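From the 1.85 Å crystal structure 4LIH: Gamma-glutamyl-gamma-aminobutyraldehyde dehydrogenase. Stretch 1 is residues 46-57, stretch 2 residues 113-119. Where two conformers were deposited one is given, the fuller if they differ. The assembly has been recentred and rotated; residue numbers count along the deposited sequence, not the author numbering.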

# COMPACT_ATOMS: atom_id res chain seq x y z
N ASP A 46 40.79 27.21 -1.53
CA ASP A 46 40.80 27.45 -2.98
C ASP A 46 40.09 26.31 -3.68
O ASP A 46 40.47 25.13 -3.59
N CYS A 47 39.04 26.68 -4.39
CA CYS A 47 38.30 25.77 -5.21
C CYS A 47 38.93 25.68 -6.59
O CYS A 47 38.86 26.62 -7.42
N VAL A 48 39.58 24.54 -6.81
CA VAL A 48 40.42 24.31 -7.99
C VAL A 48 39.70 23.42 -9.01
O VAL A 48 38.96 22.52 -8.64
N SER A 49 39.86 23.74 -10.28
CA SER A 49 39.26 22.97 -11.35
C SER A 49 40.17 21.83 -11.79
O SER A 49 41.34 22.05 -12.07
N PRO A 50 39.60 20.63 -11.92
CA PRO A 50 40.33 19.49 -12.45
C PRO A 50 40.70 19.59 -13.93
O PRO A 50 41.54 18.83 -14.40
N ILE A 51 40.08 20.50 -14.64
CA ILE A 51 40.25 20.60 -16.06
C ILE A 51 41.69 20.98 -16.34
O ILE A 51 42.35 20.39 -17.20
N ASP A 52 42.15 21.97 -15.58
CA ASP A 52 43.45 22.58 -15.85
C ASP A 52 44.15 23.13 -14.62
O ASP A 52 45.18 23.80 -14.75
N GLY A 53 43.62 22.86 -13.44
CA GLY A 53 44.19 23.42 -12.20
C GLY A 53 43.87 24.88 -11.86
O GLY A 53 44.37 25.40 -10.86
N ARG A 54 43.04 25.55 -12.67
CA ARG A 54 42.70 26.95 -12.42
C ARG A 54 41.98 27.08 -11.07
O ARG A 54 41.16 26.22 -10.72
N VAL A 55 42.28 28.13 -10.31
CA VAL A 55 41.53 28.43 -9.09
C VAL A 55 40.26 29.14 -9.48
O VAL A 55 40.28 30.26 -9.98
N LEU A 56 39.11 28.51 -9.25
CA LEU A 56 37.85 29.08 -9.68
C LEU A 56 37.36 30.15 -8.73
O LEU A 56 36.73 31.11 -9.14
N ALA A 57 37.61 29.95 -7.45
CA ALA A 57 37.02 30.79 -6.42
C ALA A 57 37.64 30.44 -5.09
O ALA A 57 38.16 29.32 -4.91
N GLU A 113 29.18 22.79 -12.28
CA GLU A 113 29.47 21.38 -12.01
C GLU A 113 30.65 20.84 -12.81
O GLU A 113 31.44 20.06 -12.30
N THR A 114 30.70 21.23 -14.09
CA THR A 114 31.74 20.80 -15.04
C THR A 114 33.08 21.46 -14.66
O THR A 114 34.09 20.80 -14.62
N LEU A 115 33.05 22.76 -14.32
CA LEU A 115 34.27 23.42 -13.82
C LEU A 115 34.82 22.87 -12.52
O LEU A 115 36.02 22.68 -12.38
N ASP A 116 33.91 22.60 -11.58
CA ASP A 116 34.23 22.23 -10.20
C ASP A 116 34.77 20.79 -10.12
O ASP A 116 35.74 20.51 -9.42
N ALA A 117 34.14 19.88 -10.88
CA ALA A 117 34.37 18.44 -10.67
C ALA A 117 34.92 17.71 -11.89
O ALA A 117 35.19 16.53 -11.79
N GLY A 118 35.06 18.42 -13.03
CA GLY A 118 35.70 17.89 -14.26
C GLY A 118 34.80 17.01 -15.11
O GLY A 118 35.27 16.32 -16.01
N LYS A 119 33.51 17.04 -14.80
CA LYS A 119 32.50 16.24 -15.46
C LYS A 119 32.06 16.79 -16.82
O LYS A 119 31.71 17.96 -16.90

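Leu 115 dominates this contact, with more of its surface covered by the other stretch than any other residue. Its CA-to-CB bond runs sideways, and the chi1 m, chi2 t rotamer sets CD2 against Ile 51 and Arg 54. There CD2 lies 4.0 Å from Ile 51 CD1, an apolar pairing to which the m, t rotamer of Ile 51 contributes by carrying its end nearer to the helix. The same Leu 115 CD2 covers one face of the Arg 54 guanidinium, 3.6 Å from NH1. Such a flat face can rest on a methyl group while Arg 54 NE makes a salt bridge to Asp 52 OD1 at 2.9 Å. Leu 56, also m, t, points toward the helix and sets CD1 4.0 Å from Leu 115 CB.

Asp 116 and Pro 50 come next in covered surface. Asp 116 starts away from the hairpin, but its t rotamer returns the carboxylate, bringing OD1 within 3.2 Å of Cys 47 SG. Aspartate suits the place because its short chain can turn a carboxylate back this way while OD2 is hydrogen-bonded elsewhere in the structure. Pro 50 points toward the helix end. Its ring, puckered C-gamma exo, places CD 3.2 Å from Asp 116 O and CG 3.6 Å from Gly 118 N. Gly 118 has positive phi, which favours glycine, and a CB there would lie a tight 3.2 Å from Pro 50 CB.

Close to the helix end, carbonyls lose the amide partners of regular helical turns, and a short side chain can serve one of them. Ser 49, chi1 t, donates from OG to Leu 115 O at 2.6 Å, the one hydrogen bond across the stretches. Its small hydroxymethyl group suits a site where the backbones run close. The same OG accepts a weak bond from Ile 51 N, 3.4 Å away.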

# COMPACT_ATOMS: atom_id res chain seq x y z
CB ASP A 46 42.22 27.55 -3.55
CG ASP A 46 42.94 28.83 -3.17
OD1 ASP A 46 42.35 29.78 -2.60
OD2 ASP A 46 44.12 28.87 -3.50
CB CYS A 47 36.88 26.26 -5.31
SG CYS A 47 35.79 25.28 -6.36
CB VAL A 48 41.76 23.64 -7.60
CG1 VAL A 48 42.66 23.46 -8.81
CG2 VAL A 48 42.47 24.46 -6.55
CB SER A 49 39.02 23.87 -12.55
OG SER A 49 38.28 23.20 -13.54
CB PRO A 50 39.37 18.32 -12.26
CG PRO A 50 38.23 18.80 -11.43
CD PRO A 50 38.28 20.28 -11.37
CB ILE A 51 39.31 21.66 -16.67
CG1 ILE A 51 37.83 21.21 -16.48
CG2 ILE A 51 39.62 21.87 -18.16
CD1 ILE A 51 36.82 22.32 -16.73
CB ASP A 52 43.28 23.67 -16.93
CG ASP A 52 42.38 24.81 -16.49
OD1 ASP A 52 41.85 24.79 -15.34
OD2 ASP A 52 42.20 25.73 -17.33
CB ARG A 54 41.86 27.55 -13.58
CG ARG A 54 40.42 27.03 -13.74
CD ARG A 54 39.70 27.55 -15.00
NE ARG A 54 39.66 26.58 -16.09
CZ ARG A 54 38.78 26.60 -17.10
NH1 ARG A 54 37.82 27.51 -17.17
NH2 ARG A 54 38.85 25.67 -18.04
CB VAL A 55 42.35 29.28 -8.10
CG1 VAL A 55 41.50 29.67 -6.90
CG2 VAL A 55 43.58 28.50 -7.63
CB LEU A 56 36.78 27.99 -9.74
CG LEU A 56 37.09 26.86 -10.71
CD1 LEU A 56 36.19 25.70 -10.38
CD2 LEU A 56 36.91 27.33 -12.17
CB ALA A 57 35.53 30.58 -6.35
CB GLU A 113 28.24 20.48 -12.30
CG GLU A 113 28.24 19.09 -11.65
CD GLU A 113 27.77 19.14 -10.20
OE1 GLU A 113 28.08 20.11 -9.50
OE2 GLU A 113 27.03 18.27 -9.78
CB THR A 114 31.35 21.17 -16.50
OG1 THR A 114 30.30 20.30 -16.97
CG2 THR A 114 32.54 21.09 -17.44
CB LEU A 115 34.03 24.93 -13.62
CG LEU A 115 33.76 25.67 -14.92
CD1 LEU A 115 33.24 27.09 -14.59
CD2 LEU A 115 34.99 25.71 -15.80
CB ASP A 116 32.93 22.39 -9.37
CG ASP A 116 33.17 22.56 -7.87
OD1 ASP A 116 34.35 22.69 -7.47
OD2 ASP A 116 32.16 22.59 -7.08
CB ALA A 117 33.07 17.79 -10.23
CB LYS A 119 31.31 16.17 -14.51
CG LYS A 119 31.60 15.42 -13.22
CD LYS A 119 30.52 15.75 -12.17
CE LYS A 119 29.13 15.33 -12.58
NZ LYS A 119 28.83 13.90 -12.28